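Local coordinates for petrobactin biosynthesis protein AsbB (Bacillus anthracis, PDB 3TO3) that catalyses the ATP-dependent condensation of spermidine with citryl-spermidine intermediates in the biosynthesis of the siderophore petrobactin, at residues I76-R80 against F513-E519; N207-Y211 against F350-M354; R295-S301 against G367-S373; P565-Q571 against L584-N590. One frame throughout, in Å; residues are numbered along the deposited sequence.

Interaction 1 of 4, residues I76-R80 against F513-E519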
# COMPACT_ATOMS: atom_id res chain seq x y z
N ILE B 76 18.55 -13.67 -33.88
CA ILE B 76 17.63 -13.93 -34.97
C ILE B 76 16.25 -14.32 -34.45
O ILE B 76 15.26 -14.23 -35.19
CB ILE B 76 18.13 -14.98 -35.99
CG1 ILE B 76 17.85 -16.38 -35.47
CG2 ILE B 76 19.60 -14.82 -36.29
CD1 ILE B 76 17.72 -17.36 -36.55
N THR B 77 16.13 -14.64 -33.15
CA THR B 77 14.82 -15.05 -32.68
C THR B 77 14.12 -13.74 -32.25
O THR B 77 14.18 -13.31 -31.11
CB THR B 77 15.02 -16.00 -31.44
OG1 THR B 77 15.53 -17.27 -31.88
CG2 THR B 77 13.73 -16.23 -30.60
N PHE B 78 13.28 -13.25 -33.16
CA PHE B 78 12.48 -12.02 -32.99
C PHE B 78 13.25 -10.77 -32.69
O PHE B 78 12.66 -9.80 -32.23
CB PHE B 78 11.38 -12.23 -31.94
CG PHE B 78 10.46 -13.34 -32.30
CD1 PHE B 78 9.48 -13.15 -33.24
CD2 PHE B 78 10.64 -14.61 -31.77
CE1 PHE B 78 8.65 -14.17 -33.62
CE2 PHE B 78 9.80 -15.64 -32.15
CZ PHE B 78 8.82 -15.41 -33.08
N GLY B 79 14.53 -10.76 -33.03
CA GLY B 79 15.40 -9.65 -32.69
C GLY B 79 15.58 -9.41 -31.21
O GLY B 79 15.97 -8.32 -30.82
N ARG B 80 15.32 -10.40 -30.37
CA ARG B 80 15.49 -10.19 -28.93
C ARG B 80 16.95 -9.79 -28.61
O ARG B 80 17.90 -10.20 -29.30
CB ARG B 80 15.14 -11.44 -28.15
CG ARG B 80 13.72 -11.91 -28.26
CD ARG B 80 12.87 -11.23 -27.26
NE ARG B 80 13.34 -11.42 -25.89
CZ ARG B 80 12.97 -12.42 -25.09
NH1 ARG B 80 12.14 -13.38 -25.53
NH2 ARG B 80 13.45 -12.47 -23.85
N PHE B 513 5.21 -18.08 -29.29
CA PHE B 513 6.60 -18.16 -29.79
C PHE B 513 7.52 -17.16 -29.13
O PHE B 513 8.34 -17.54 -28.33
CB PHE B 513 6.66 -18.03 -31.32
CG PHE B 513 6.21 -19.28 -32.04
CD1 PHE B 513 6.45 -20.53 -31.50
CD2 PHE B 513 5.53 -19.20 -33.24
CE1 PHE B 513 6.04 -21.68 -32.14
CE2 PHE B 513 5.12 -20.34 -33.87
CZ PHE B 513 5.37 -21.59 -33.33
N LEU B 514 7.33 -15.88 -29.42
CA LEU B 514 8.19 -14.84 -28.91
C LEU B 514 8.37 -14.89 -27.38
O LEU B 514 9.50 -14.92 -26.92
CB LEU B 514 7.69 -13.46 -29.39
CG LEU B 514 8.60 -12.25 -29.18
CD1 LEU B 514 8.18 -11.06 -30.04
CD2 LEU B 514 8.59 -11.84 -27.72
N PHE B 515 7.30 -14.92 -26.60
CA PHE B 515 7.46 -14.89 -25.13
C PHE B 515 7.55 -16.25 -24.45
O PHE B 515 7.70 -16.32 -23.24
CB PHE B 515 6.32 -14.10 -24.43
CG PHE B 515 6.33 -12.64 -24.73
CD1 PHE B 515 7.43 -11.85 -24.37
CD2 PHE B 515 5.25 -12.03 -25.39
CE1 PHE B 515 7.45 -10.49 -24.67
CE2 PHE B 515 5.26 -10.66 -25.69
CZ PHE B 515 6.35 -9.89 -25.33
N ASN B 516 7.41 -17.33 -25.21
CA ASN B 516 7.40 -18.63 -24.59
C ASN B 516 8.35 -19.65 -25.25
O ASN B 516 9.45 -19.87 -24.75
CB ASN B 516 5.95 -19.08 -24.59
CG ASN B 516 5.76 -20.46 -24.07
OD1 ASN B 516 6.59 -20.97 -23.33
ND2 ASN B 516 4.65 -21.08 -24.46
N VAL B 517 8.00 -20.17 -26.42
CA VAL B 517 8.74 -21.26 -27.05
C VAL B 517 10.11 -20.78 -27.47
O VAL B 517 11.05 -21.55 -27.56
CB VAL B 517 7.96 -21.88 -28.25
CG1 VAL B 517 8.85 -22.66 -29.14
CG2 VAL B 517 6.81 -22.76 -27.78
N GLY B 518 10.23 -19.48 -27.70
CA GLY B 518 11.47 -18.86 -28.10
C GLY B 518 12.53 -18.92 -27.02
O GLY B 518 13.71 -18.97 -27.32
N GLU B 519 12.11 -18.90 -25.76
CA GLU B 519 13.06 -18.98 -24.64
C GLU B 519 13.81 -20.31 -24.67
O GLU B 519 14.99 -20.36 -24.35
CB GLU B 519 12.33 -18.85 -23.30
CG GLU B 519 11.69 -17.48 -23.08
CD GLU B 519 12.69 -16.34 -22.81
OE1 GLU B 519 12.26 -15.17 -22.96
OE2 GLU B 519 13.87 -16.61 -22.44
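Phe78 lays one face of its ring on Leu514 of helix 502-528. Leu514 CB stands over the middle of that face, 4.0 Å from the ring centroid, in a CH-pi contact. The leucine has CG anti to its amide nitrogen (chi1 -169°), which carries the branch back along the stem of the phenylalanine and brings Leu514 CG to 3.8 Å from Phe78 CG. The far end of the ring reaches the preceding residue, with Phe78 CZ 3.8 Å from Phe513 CB, while the ring of Phe513 turns away and meets Trp536 edge-to-face. Beside this pair, the methyl CG2 of Thr77 approaches the bare CA of Gly518 at 4.3 Å; the hydroxyl of Thr77 is taken up by Glu532 and Trp536.

Arg80 provides the charged half of the contact. Its chain bends at chi2 (-86°) and again at chi3, presenting the guanidinium end-on to Glu519. NH1 and NH2 of Arg80 each lie 3.1 Å from the same oxygen, Glu519 OE1, which is near the guanidinium plane. The carboxylate is turned 57° from that plane, and both nitrogens approach OE1 from one of its faces, NH2 on the syn side. Two bonds of this salt bridge thus converge on one oxygen instead of pairing with two.

The residues from Thr77 to Arg80 form a type I' beta turn between the antiparallel strands 65-74 and 81-83. A beta hairpin is therefore docked by its turn onto a helix whose Glu519 and Asn516 meet Tyr391, an ATP-binding residue.

Interaction 2 of 4, residues N207-Y211 against F350-M354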
# COMPACT_ATOMS: atom_id res chain seq x y z
N ASN B 207 -24.33 -22.14 -14.11
CA ASN B 207 -23.53 -23.06 -13.32
C ASN B 207 -24.23 -23.59 -12.05
O ASN B 207 -23.64 -24.35 -11.31
CB ASN B 207 -22.19 -22.40 -12.96
CG ASN B 207 -21.16 -23.40 -12.47
OD1 ASN B 207 -20.86 -24.40 -13.13
ND2 ASN B 207 -20.62 -23.14 -11.30
N GLU B 208 -25.46 -23.17 -11.79
CA GLU B 208 -26.16 -23.59 -10.57
C GLU B 208 -26.15 -25.09 -10.25
O GLU B 208 -25.89 -25.48 -9.11
CB GLU B 208 -27.60 -23.07 -10.53
CG GLU B 208 -27.72 -21.57 -10.69
CD GLU B 208 -27.81 -21.09 -12.15
OE1 GLU B 208 -27.60 -21.91 -13.08
OE2 GLU B 208 -28.10 -19.88 -12.34
N VAL B 209 -26.42 -25.95 -11.22
CA VAL B 209 -26.46 -27.37 -10.89
C VAL B 209 -25.08 -27.91 -10.54
O VAL B 209 -24.91 -28.64 -9.57
CB VAL B 209 -27.13 -28.21 -11.99
CG1 VAL B 209 -27.06 -29.69 -11.64
CG2 VAL B 209 -28.59 -27.76 -12.18
N ILE B 210 -24.08 -27.57 -11.35
CA ILE B 210 -22.73 -28.04 -11.11
C ILE B 210 -22.17 -27.46 -9.80
O ILE B 210 -21.48 -28.14 -9.04
CB ILE B 210 -21.81 -27.66 -12.29
CG1 ILE B 210 -22.27 -28.36 -13.58
CG2 ILE B 210 -20.38 -28.03 -11.98
CD1 ILE B 210 -22.15 -29.86 -13.55
N TYR B 211 -22.50 -26.21 -9.52
CA TYR B 211 -22.08 -25.59 -8.28
C TYR B 211 -22.63 -26.32 -7.05
O TYR B 211 -21.89 -26.58 -6.11
CB TYR B 211 -22.46 -24.11 -8.24
CG TYR B 211 -22.18 -23.49 -6.91
CD1 TYR B 211 -20.94 -22.90 -6.65
CD2 TYR B 211 -23.14 -23.49 -5.90
CE1 TYR B 211 -20.67 -22.34 -5.44
CE2 TYR B 211 -22.87 -22.92 -4.67
CZ TYR B 211 -21.63 -22.35 -4.44
OH TYR B 211 -21.34 -21.78 -3.21
N PHE B 350 -14.69 -25.53 -14.07
CA PHE B 350 -16.01 -26.11 -14.24
C PHE B 350 -17.05 -25.50 -13.30
O PHE B 350 -18.25 -25.78 -13.39
CB PHE B 350 -15.97 -27.65 -14.13
CG PHE B 350 -15.49 -28.14 -12.80
CD1 PHE B 350 -14.14 -28.37 -12.58
CD2 PHE B 350 -16.38 -28.32 -11.75
CE1 PHE B 350 -13.68 -28.79 -11.36
CE2 PHE B 350 -15.92 -28.73 -10.52
CZ PHE B 350 -14.57 -28.98 -10.32
N SER B 351 -16.58 -24.64 -12.41
CA SER B 351 -17.49 -23.99 -11.49
C SER B 351 -16.89 -22.67 -11.01
O SER B 351 -15.66 -22.51 -11.00
CB SER B 351 -17.76 -24.93 -10.34
OG SER B 351 -18.81 -24.45 -9.56
N SER B 352 -17.75 -21.72 -10.63
CA SER B 352 -17.23 -20.44 -10.16
C SER B 352 -18.28 -19.77 -9.32
O SER B 352 -19.43 -20.08 -9.45
CB SER B 352 -16.87 -19.54 -11.33
OG SER B 352 -18.05 -19.09 -11.95
N VAL B 353 -17.87 -18.87 -8.44
CA VAL B 353 -18.80 -18.18 -7.57
C VAL B 353 -18.14 -16.89 -7.14
O VAL B 353 -16.92 -16.83 -7.08
CB VAL B 353 -19.13 -19.02 -6.33
CG1 VAL B 353 -17.90 -19.14 -5.45
CG2 VAL B 353 -20.31 -18.41 -5.58
N MSE B 354 -18.93 -15.88 -6.84
CA MSE B 354 -18.37 -14.60 -6.40
C MSE B 354 -19.36 -13.72 -5.61
O MSE B 354 -20.58 -13.89 -5.65
CB MSE B 354 -17.96 -13.82 -7.61
CG MSE B 354 -19.19 -13.24 -8.25
SE MSE B 354 -18.80 -12.49 -9.95
CE MSE B 354 -19.72 -13.81 -11.07
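Tyr211, Asn207 and Ser351 bury the most surface where the first turn of helix 208-219 rests on strand 345-355, a helix-on-sheet contact in which the helix lies on the mixed sheet of the IucA/IucC-family part of the chain. The backbone bond from Tyr211 N to Asn207 O, 2.8 Å long, closes that first turn, from which both side chains reach the strand.

Tyr211 has CG anti to its amide nitrogen (chi1 173°), which points the ring obliquely along the strand from Ser351 towards Val353. One end of the residue borders the serine: Tyr211 CA is 3.7 Å from Ser351 OG, and this oxygen lies close to the ring plane, at the edge. Farther along, Tyr211 CE1 touches Val353 CB at 3.8 Å. The phenol hydroxyl at the end of the ring is hydrogen-bonded to the carbonyl of Phe243.

The side-chain amide of Asn207 also comes up to Ser351, at roughly a right angle to Tyr211 as seen from the serine oxygen, and lies next to the carbonyl of Phe350. Ser351 thus fills the angle between Asn207 and Tyr211. Ser352, whose CB is directed away from the helix, gives its hydroxyl to a hydrogen bond with the carbonyl of Val318 in helix 315-333. Helices consequently flank the strand on both faces, while strands 201-203 and 367-371 are hydrogen-bonded to this part of it.

Ile210 extends the contact towards a more exposed margin. Its methyl CG2 lies 3.4 Å from Phe350 O and also meets the aromatic ring at the edge, near the ring plane, with Ile210 CG2 4.0 Å from Phe350 CD2.

Interaction 3 of 4, residues R295-S301 against G367-S373. With ATP (adenosine-5'-triphosphate), chain E.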
# COMPACT_ATOMS: atom_id res chain seq x y z
N ARG B 295 -8.68 -33.90 -6.19
CA ARG B 295 -9.63 -32.82 -6.03
C ARG B 295 -9.20 -31.60 -6.85
O ARG B 295 -8.02 -31.44 -7.17
CB ARG B 295 -9.75 -32.49 -4.56
CG ARG B 295 -10.37 -33.68 -3.79
CD ARG B 295 -11.88 -33.53 -3.72
NE ARG B 295 -12.19 -32.30 -3.01
CZ ARG B 295 -11.99 -32.15 -1.71
NH1 ARG B 295 -11.53 -33.18 -1.01
NH2 ARG B 295 -12.26 -30.98 -1.10
N PRO B 296 -10.16 -30.77 -7.23
CA PRO B 296 -9.89 -29.60 -8.08
C PRO B 296 -9.04 -28.53 -7.38
O PRO B 296 -9.02 -28.43 -6.15
CB PRO B 296 -11.30 -29.04 -8.34
CG PRO B 296 -12.12 -29.48 -7.12
CD PRO B 296 -11.57 -30.87 -6.82
N TYR B 297 -8.34 -27.75 -8.19
CA TYR B 297 -7.65 -26.55 -7.74
C TYR B 297 -8.68 -25.46 -7.48
O TYR B 297 -9.80 -25.48 -8.00
CB TYR B 297 -6.69 -26.01 -8.82
CG TYR B 297 -5.75 -27.02 -9.45
CD1 TYR B 297 -4.60 -27.44 -8.79
CD2 TYR B 297 -6.01 -27.52 -10.73
CE1 TYR B 297 -3.72 -28.37 -9.40
CE2 TYR B 297 -5.16 -28.43 -11.34
CZ TYR B 297 -4.02 -28.86 -10.67
OH TYR B 297 -3.20 -29.77 -11.32
N VAL B 298 -8.25 -24.48 -6.69
CA VAL B 298 -9.03 -23.31 -6.36
C VAL B 298 -8.23 -22.10 -6.82
O VAL B 298 -7.03 -21.94 -6.47
CB VAL B 298 -9.27 -23.28 -4.85
CG1 VAL B 298 -10.35 -22.37 -4.54
CG2 VAL B 298 -9.71 -24.64 -4.41
N LYS B 299 -8.85 -21.28 -7.65
CA LYS B 299 -8.25 -20.03 -8.05
C LYS B 299 -9.04 -18.92 -7.38
O LYS B 299 -10.25 -18.77 -7.64
CB LYS B 299 -8.23 -19.86 -9.58
CG LYS B 299 -7.61 -18.56 -10.09
CD LYS B 299 -7.47 -18.57 -11.61
CE LYS B 299 -6.50 -17.49 -12.08
NZ LYS B 299 -6.43 -17.43 -13.58
N VAL B 300 -8.37 -18.18 -6.50
CA VAL B 300 -9.09 -17.24 -5.65
C VAL B 300 -8.55 -15.83 -5.75
O VAL B 300 -7.43 -15.63 -6.20
CB VAL B 300 -9.09 -17.70 -4.18
CG1 VAL B 300 -9.85 -18.99 -4.04
CG2 VAL B 300 -7.64 -17.91 -3.69
N SER B 301 -9.37 -14.86 -5.36
CA SER B 301 -8.97 -13.46 -5.41
C SER B 301 -7.77 -13.19 -4.49
O SER B 301 -7.71 -13.70 -3.37
CB SER B 301 -10.15 -12.60 -4.97
OG SER B 301 -11.11 -12.54 -6.00
N GLY B 367 -13.80 -13.89 -5.00
CA GLY B 367 -14.26 -14.64 -6.13
C GLY B 367 -13.51 -15.94 -6.12
O GLY B 367 -12.42 -16.00 -5.60
N CYS B 368 -14.09 -16.96 -6.74
CA CYS B 368 -13.47 -18.25 -6.81
C CYS B 368 -13.78 -18.96 -8.11
O CYS B 368 -14.93 -18.99 -8.54
CB CYS B 368 -13.93 -19.09 -5.61
SG CYS B 368 -13.31 -20.80 -5.61
N ILE B 369 -12.78 -19.61 -8.70
CA ILE B 369 -13.00 -20.53 -9.81
C ILE B 369 -12.36 -21.88 -9.49
O ILE B 369 -11.21 -21.94 -9.08
CB ILE B 369 -12.38 -20.03 -11.11
CG1 ILE B 369 -13.09 -18.78 -11.60
CG2 ILE B 369 -12.43 -21.13 -12.18
CD1 ILE B 369 -12.22 -17.89 -12.51
N TRP B 370 -13.10 -22.96 -9.67
CA TRP B 370 -12.56 -24.30 -9.43
C TRP B 370 -12.09 -24.87 -10.74
O TRP B 370 -12.71 -24.64 -11.76
CB TRP B 370 -13.60 -25.23 -8.83
CG TRP B 370 -13.88 -25.05 -7.39
CD1 TRP B 370 -13.25 -25.69 -6.37
CD2 TRP B 370 -14.89 -24.21 -6.78
NE1 TRP B 370 -13.80 -25.32 -5.17
CE2 TRP B 370 -14.79 -24.39 -5.39
CE3 TRP B 370 -15.85 -23.32 -7.28
CZ2 TRP B 370 -15.62 -23.71 -4.47
CZ3 TRP B 370 -16.68 -22.66 -6.37
CH2 TRP B 370 -16.55 -22.85 -4.97
N ARG B 371 -10.99 -25.61 -10.72
CA ARG B 371 -10.45 -26.17 -11.96
C ARG B 371 -10.06 -27.65 -11.80
O ARG B 371 -9.61 -28.05 -10.72
CB ARG B 371 -9.28 -25.31 -12.45
CG ARG B 371 -8.26 -26.05 -13.26
CD ARG B 371 -7.47 -25.09 -14.14
NE ARG B 371 -6.59 -24.20 -13.40
CZ ARG B 371 -6.40 -22.92 -13.73
NH1 ARG B 371 -7.01 -22.38 -14.77
NH2 ARG B 371 -5.57 -22.17 -13.01
N GLU B 372 -10.25 -28.46 -12.85
CA GLU B 372 -9.92 -29.89 -12.79
C GLU B 372 -8.45 -30.10 -12.46
O GLU B 372 -7.58 -29.44 -13.03
CB GLU B 372 -10.18 -30.59 -14.14
CG GLU B 372 -11.61 -30.71 -14.56
CD GLU B 372 -11.73 -31.43 -15.91
OE1 GLU B 372 -10.99 -31.05 -16.87
OE2 GLU B 372 -12.57 -32.37 -16.00
N SER B 373 -8.17 -31.04 -11.57
CA SER B 373 -6.79 -31.45 -11.28
C SER B 373 -6.20 -32.14 -12.49
O SER B 373 -6.85 -32.99 -13.07
CB SER B 373 -6.78 -32.46 -10.14
OG SER B 373 -5.45 -32.82 -9.82
PB ATP E . -2.93 -17.08 -13.04
O1B ATP E . -3.29 -16.91 -11.59
O2B ATP E . -3.87 -16.26 -13.89
O3B ATP E . -3.00 -18.60 -13.43
PA ATP E . -0.99 -15.17 -13.06
O1A ATP E . -1.88 -14.54 -12.01
O2A ATP E . -1.01 -14.40 -14.38
O3A ATP E . -1.46 -16.63 -13.32
O5' ATP E . 0.47 -15.19 -12.48
C5' ATP E . 1.36 -16.18 -12.84
C4' ATP E . 2.74 -15.92 -12.60
O4' ATP E . 3.56 -16.80 -13.43
C3' ATP E . 3.08 -14.53 -12.99
O3' ATP E . 3.58 -13.85 -11.90
C2' ATP E . 4.11 -14.68 -14.03
O2' ATP E . 5.05 -13.70 -13.94
C1' ATP E . 4.68 -16.02 -13.73
N9 ATP E . 5.50 -16.60 -14.76
C8 ATP E . 6.73 -17.10 -14.56
N7 ATP E . 7.19 -17.56 -15.73
C5 ATP E . 6.25 -17.37 -16.68
C6 ATP E . 6.19 -17.66 -18.05
N6 ATP E . 7.32 -18.29 -18.69
N1 ATP E . 5.08 -17.35 -18.75
C2 ATP E . 4.03 -16.75 -18.14
N3 ATP E . 4.06 -16.46 -16.82
C4 ATP E . 5.15 -16.75 -16.06
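Lys299 and Ile369 form the hydrogen-bonded pair at the middle of two antiparallel strands, with Lys299 N to Ile369 O at 2.8 Å and Ile369 N to Lys299 O at 2.9 Å, both nearly straight. Packing is tight here on the face of Val298, Val300, Cys368 and Trp370: Val298 CG1 is 3.5 Å from Cys368 SG, and the same sulfur stands over one face of the Trp370 ring, offset toward its rim.

The ends are looser. Ser301 N reaches Gly367 O over 3.3 Å, and at the other end the partly exposed Arg295, Pro296 and Glu372 leave the regular pairing. Even so, Tyr297 turns the edge of its ring to the carbonyl of Glu372, with Tyr297 CE2 3.1 Å from Glu372 O.

Lys299, Ile369, Tyr297 and Arg371 occupy the face towards the nucleotide. The lysine chain is extended throughout, which carries NZ of Lys299 to 2.8 Å from O2B of ATP, although the exact place of NZ is less certain. Asp459, a magnesium ligand, forms a salt bridge with Arg371 and, as modelled, with Lys299, probably balancing the two cations beside the phosphates.

Strand 286-289 flanks strand 297-306 and strand 345-355 flanks strand 367-371, while helix 208-219 and strand 241-246 cover the Val298 and Trp370 face.

Interaction 4 of 4, residues P565-Q571 against L584-N590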
# COMPACT_ATOMS: atom_id res chain seq x y z
N PRO B 565 7.21 -11.56 -42.75
CA PRO B 565 8.58 -11.12 -42.47
C PRO B 565 8.69 -10.39 -41.14
O PRO B 565 9.62 -10.65 -40.38
CB PRO B 565 8.88 -10.15 -43.62
CG PRO B 565 7.97 -10.62 -44.75
CD PRO B 565 6.71 -11.09 -44.05
N THR B 566 7.75 -9.49 -40.88
CA THR B 566 7.77 -8.72 -39.65
C THR B 566 6.35 -8.67 -39.10
O THR B 566 5.39 -8.84 -39.84
CB THR B 566 8.26 -7.27 -39.89
OG1 THR B 566 7.31 -6.59 -40.69
CG2 THR B 566 9.61 -7.24 -40.65
N PHE B 567 6.23 -8.49 -37.78
CA PHE B 567 4.93 -8.24 -37.19
C PHE B 567 5.08 -7.39 -35.93
O PHE B 567 6.20 -7.12 -35.50
CB PHE B 567 4.22 -9.54 -36.84
CG PHE B 567 4.72 -10.16 -35.58
CD1 PHE B 567 4.02 -10.02 -34.40
CD2 PHE B 567 5.90 -10.88 -35.58
CE1 PHE B 567 4.50 -10.59 -33.23
CE2 PHE B 567 6.37 -11.45 -34.42
CZ PHE B 567 5.67 -11.30 -33.24
N TYR B 568 3.94 -7.03 -35.35
CA TYR B 568 3.88 -6.10 -34.22
C TYR B 568 3.68 -6.86 -32.92
O TYR B 568 2.64 -7.44 -32.69
CB TYR B 568 2.75 -5.07 -34.42
CG TYR B 568 3.15 -3.92 -35.33
CD1 TYR B 568 4.46 -3.46 -35.35
CD2 TYR B 568 2.23 -3.31 -36.18
CE1 TYR B 568 4.85 -2.41 -36.19
CE2 TYR B 568 2.61 -2.25 -37.03
CZ TYR B 568 3.94 -1.81 -37.02
OH TYR B 568 4.38 -0.78 -37.84
N ALA B 569 4.72 -6.85 -32.10
CA ALA B 569 4.72 -7.42 -30.76
C ALA B 569 4.41 -6.37 -29.66
O ALA B 569 4.82 -5.22 -29.74
CB ALA B 569 6.06 -8.03 -30.50
N GLU B 570 3.69 -6.80 -28.63
CA GLU B 570 3.38 -5.98 -27.47
C GLU B 570 4.63 -5.42 -26.86
O GLU B 570 5.59 -6.14 -26.68
CB GLU B 570 2.71 -6.85 -26.41
CG GLU B 570 1.28 -7.25 -26.71
CD GLU B 570 0.35 -6.05 -26.79
OE1 GLU B 570 0.46 -5.14 -25.94
OE2 GLU B 570 -0.50 -6.02 -27.72
N GLN B 571 4.60 -4.16 -26.44
CA GLN B 571 5.68 -3.65 -25.64
C GLN B 571 5.20 -3.66 -24.19
O GLN B 571 4.55 -2.73 -23.74
CB GLN B 571 5.91 -2.18 -26.02
CG GLN B 571 6.26 -1.93 -27.46
CD GLN B 571 6.36 -0.45 -27.76
OE1 GLN B 571 5.36 0.27 -27.76
NE2 GLN B 571 7.58 0.02 -28.02
N LEU B 584 2.08 1.03 -27.91
CA LEU B 584 2.20 -0.24 -27.16
C LEU B 584 2.72 -1.43 -27.98
O LEU B 584 2.81 -2.55 -27.49
CB LEU B 584 0.94 -0.61 -26.38
CG LEU B 584 1.15 -0.29 -24.90
CD1 LEU B 584 2.16 0.86 -24.69
CD2 LEU B 584 -0.19 0.04 -24.22
N VAL B 585 3.02 -1.19 -29.24
CA VAL B 585 3.40 -2.26 -30.13
C VAL B 585 4.72 -1.89 -30.82
O VAL B 585 5.00 -0.72 -31.03
CB VAL B 585 2.25 -2.40 -31.14
CG1 VAL B 585 2.72 -2.09 -32.56
CG2 VAL B 585 1.55 -3.74 -30.98
N HIS B 586 5.57 -2.86 -31.11
CA HIS B 586 6.75 -2.52 -31.91
C HIS B 586 7.05 -3.63 -32.91
O HIS B 586 6.70 -4.78 -32.69
CB HIS B 586 7.97 -2.17 -31.05
CG HIS B 586 8.58 -3.35 -30.33
ND1 HIS B 586 9.89 -3.73 -30.50
CD2 HIS B 586 8.06 -4.19 -29.40
CE1 HIS B 586 10.15 -4.76 -29.72
NE2 HIS B 586 9.05 -5.06 -29.05
N GLU B 587 7.68 -3.26 -34.01
CA GLU B 587 7.89 -4.17 -35.11
C GLU B 587 9.15 -4.99 -34.89
O GLU B 587 10.21 -4.45 -34.60
CB GLU B 587 8.02 -3.39 -36.40
CG GLU B 587 8.03 -4.28 -37.63
CD GLU B 587 8.42 -3.53 -38.87
OE1 GLU B 587 8.84 -2.37 -38.72
OE2 GLU B 587 8.32 -4.09 -39.98
N VAL B 588 9.01 -6.31 -35.03
CA VAL B 588 10.12 -7.23 -34.81
C VAL B 588 10.26 -8.20 -35.98
O VAL B 588 9.28 -8.51 -36.65
CB VAL B 588 9.93 -8.03 -33.51
CG1 VAL B 588 9.85 -7.09 -32.31
CG2 VAL B 588 8.69 -8.91 -33.60
N PRO B 589 11.48 -8.68 -36.26
CA PRO B 589 11.57 -9.62 -37.38
C PRO B 589 11.00 -10.98 -36.96
O PRO B 589 10.95 -11.35 -35.78
CB PRO B 589 13.07 -9.69 -37.66
CG PRO B 589 13.69 -9.51 -36.29
CD PRO B 589 12.76 -8.53 -35.55
N ASN B 590 10.54 -11.73 -37.94
CA ASN B 590 9.95 -13.04 -37.66
C ASN B 590 10.88 -14.17 -38.12
O ASN B 590 11.13 -14.34 -39.32
CB ASN B 590 8.59 -13.11 -38.35
CG ASN B 590 7.95 -14.48 -38.23
OD1 ASN B 590 8.38 -15.32 -37.43
ND2 ASN B 590 6.94 -14.73 -39.05
O HOH W 1 8.34 -6.86 -26.96
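Backbone hydrogen bonds join Phe567 with Val588 and Ala569 with His586 in both directions, the shortest of these four being His586 N to Ala569 O at 2.8 Å. Outside them, Asn590 N binds Pro565 O and Gln571 N binds Leu584 O.

Apolar contacts divide between the two faces. On one, Val585 CG1 stands over the ring of Tyr568 in a CH-pi contact, tightly placed at 3.3 Å from Tyr568 CG. On the other, Phe567 CG lies between the amide nitrogen and the carbonyl carbon (chi1 78°), and the ring thus placed brings CE2 of Phe567 to 3.5 Å from Val588 CG2; Ala569 lies beside the same methyl.

These strands make a separate two-stranded antiparallel sheet, a beta hairpin with a long connection, strongly twisted at 137° between strand directions. Its Phe567 and Ala569 face packs on helix 502-528.

Polar side chains add bonds at the margins. Thr566 OG1 donates to Glu587 OE2 over 2.8 Å, and the carboxylate oxygen accepts with its anti lone pair. A water bridges Glu570 O and His586 NE2, the latter 2.8 Å from the water oxygen. Asn590 caps helix 591-600 through OD1 to Leu592 N, while its ND2 binds the carbonyls of Thr564 and Leu562.

The four contacts form two pairs, on opposite sides of the chain's centre. Interactions 2 and 3, centres 11 Å apart, share one sheet: strands 345-355 and 367-371 are neighbours, with Val353 O 2.8 Å from Cys368 N, and their segments alternate along the chain. Interactions 1 and 4, also 11 Å apart between centres, meet through Phe78, whose CE1 is 3.6 Å from Phe567 CE2. Between interactions 1 and 3 lie about 15 Å at the nearest atoms, and ATP is close to both: Lys299 contacts its beta-phosphate, whereas the side chain of Glu519 is about 6 Å from the nucleotide. Interactions 2 and 4 stand farther back, with the side chains of Ser352 and Glu570 about 14 and 13 Å from ATP.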